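Local atomic coordinates of sialidase domain-containing protein (Dyadobacter fermentans, PDB entry 5HX0), a protein that is of unknown function but has a sialidase-like beta-propeller fold and probably binds or processes carbohydrate. Residues Y117-F121 with G122-D126. Sequence-based numbering, arbitrary orientation.
With ACT (acetate ion), chain D.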
loop_
_atom_site.group_PDB
_atom_site.type_symbol
_atom_site.label_atom_id
_atom_site.label_comp_id
_atom_site.label_asym_id
_atom_site.label_seq_id
_atom_site.Cartn_x
_atom_site.Cartn_y
_atom_site.Cartn_z
ATOM N N TYR A 117 2.494 -3.165 6.058
ATOM C CA TYR A 117 3.354 -2.277 5.287
ATOM C C TYR A 117 3.072 -2.352 3.797
ATOM O O TYR A 117 2.941 -3.446 3.236
ATOM C CB TYR A 117 4.813 -2.627 5.530
ATOM C CG TYR A 117 5.789 -1.659 4.887
ATOM C CD1 TYR A 117 5.871 -0.335 5.310
ATOM C CD2 TYR A 117 6.659 -2.091 3.889
ATOM C CE1 TYR A 117 6.783 0.548 4.727
ATOM C CE2 TYR A 117 7.578 -1.225 3.304
ATOM C CZ TYR A 117 7.628 0.095 3.730
ATOM O OH TYR A 117 8.533 0.949 3.145
ATOM N N SER A 118 3.004 -1.184 3.164
ATOM C CA SER A 118 3.027 -1.055 1.711
ATOM C C SER A 118 4.212 -0.177 1.337
ATOM O O SER A 118 4.280 0.992 1.742
ATOM C CB SER A 118 1.725 -0.459 1.181
ATOM O OG SER A 118 1.321 0.656 1.957
ATOM N N HIS A 119 5.138 -0.731 0.591
ATOM C CA HIS A 119 6.372 -0.003 0.282
ATOM C C HIS A 119 6.074 1.100 -0.737
ATOM O O HIS A 119 5.381 0.852 -1.725
ATOM C CB HIS A 119 7.405 -0.992 -0.262
ATOM C CG HIS A 119 8.821 -0.501 -0.244
ATOM N ND1 HIS A 119 9.371 0.189 0.820
ATOM C CD2 HIS A 119 9.811 -0.641 -1.157
ATOM C CE1 HIS A 119 10.643 0.441 0.558
ATOM N NE2 HIS A 119 10.933 -0.054 -0.635
ATOM N N PRO A 120 6.549 2.327 -0.526
ATOM C CA PRO A 120 6.273 3.392 -1.513
ATOM C C PRO A 120 6.865 3.123 -2.886
ATOM O O PRO A 120 6.400 3.706 -3.876
ATOM C CB PRO A 120 6.902 4.638 -0.860
ATOM C CG PRO A 120 6.804 4.343 0.633
ATOM C CD PRO A 120 7.178 2.856 0.694
ATOM N N PHE A 121 7.874 2.257 -2.994
ATOM C CA PHE A 121 8.604 2.103 -4.248
ATOM C C PHE A 121 8.367 0.773 -4.937
ATOM O O PHE A 121 9.011 0.513 -5.954
ATOM C CB PHE A 121 10.108 2.316 -4.017
ATOM C CG PHE A 121 10.404 3.635 -3.381
ATOM C CD1 PHE A 121 10.331 4.791 -4.127
ATOM C CD2 PHE A 121 10.656 3.722 -2.021
ATOM C CE1 PHE A 121 10.548 6.021 -3.542
ATOM C CE2 PHE A 121 10.879 4.946 -1.430
ATOM C CZ PHE A 121 10.819 6.100 -2.200
ATOM N N GLY A 122 7.465 -0.068 -4.437
ATOM C CA GLY A 122 7.118 -1.277 -5.167
ATOM C C GLY A 122 6.467 -2.324 -4.274
ATOM O O GLY A 122 5.917 -2.006 -3.216
ATOM N N GLY A 123 6.552 -3.588 -4.740
ATOM C CA GLY A 123 5.917 -4.710 -4.057
ATOM C C GLY A 123 6.825 -5.329 -3.005
ATOM O O GLY A 123 8.055 -5.337 -3.141
ATOM N N SER A 124 6.209 -5.824 -1.924
ATOM C CA SER A 124 6.943 -6.361 -0.780
ATOM C C SER A 124 6.743 -7.868 -0.650
ATOM O O SER A 124 5.694 -8.404 -1.020
ATOM C CB SER A 124 6.502 -5.660 0.500
ATOM O OG SER A 124 6.779 -4.276 0.404
ATOM N N GLN A 125 7.740 -8.553 -0.092
ATOM C CA GLN A 125 7.758 -10.017 -0.081
ATOM C C GLN A 125 7.825 -10.585 1.334
ATOM O O GLN A 125 8.209 -9.897 2.281
ATOM C CB GLN A 125 8.977 -10.539 -0.837
ATOM C CG GLN A 125 9.071 -10.009 -2.268
ATOM C CD GLN A 125 7.915 -10.494 -3.097
ATOM O OE1 GLN A 125 7.045 -9.719 -3.478
ATOM N NE2 GLN A 125 7.885 -11.798 -3.367
ATOM N N ASP A 126 7.492 -11.875 1.439
ATOM C CA ASP A 126 7.863 -12.755 2.550
ATOM C C ASP A 126 8.095 -12.048 3.889
ATOM O O ASP A 126 9.242 -11.966 4.350
ATOM C CB ASP A 126 9.143 -13.523 2.203
ATOM C CG ASP A 126 9.044 -14.285 0.887
ATOM O OD1 ASP A 126 8.256 -13.888 0.009
ATOM O OD2 ASP A 126 9.777 -15.291 0.725
HETATM C C ACT D . 9.534 -15.524 -2.899
HETATM O O ACT D . 9.498 -14.292 -2.632
HETATM O OXT ACT D . 9.530 -16.332 -1.920
HETATM C CH3 ACT D . 9.590 -15.994 -4.323
HETATM O O HOH W 1 4.813 -3.068 -1.083
#
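Ser124 reaches back to His119, its OG lying 3.4 Å from His119 CB, just after a turn that carries the chain from one strand to the next. Their polar atoms are joined through one water, which accepts from His119 N at 2.9 Å and from Ser124 OG at 2.7 Å and donates to Gly122 O at 2.6 Å; three bonds thus tie the two limbs of the bend together. The bend itself is a type I beta turn from His119 to Gly122, and Gly122 leaves it with an extended backbone at a positive phi of 160°, a value that glycine readily adopts.

The imidazole is set by a second layer. A chi1 of -163° swings the His119 ring away from its own N and brings ND1 to Tyr117 OH, which lies in the ring plane at the edge, 2.6 Å away; either atom could be the donor. The Tyr117 ring in turn has His119 N 3.6 Å above one face, near the rim. Farther along, Gln125 NE2 donates to O of an acetate ion, probably from the crystallisation liquor, at 3.1 Å.

Beyond this, Tyr171 of strand 165-175 stacks on His119 and bonds Ser124 OG, while the second subunit's Tyr97 OH bonds His119 O. The turn is a blade-to-blade connection of the propeller, running from strand 114-117, outermost in one four-stranded antiparallel sheet, to strand 123-131, which pairs with 137-145 in the next.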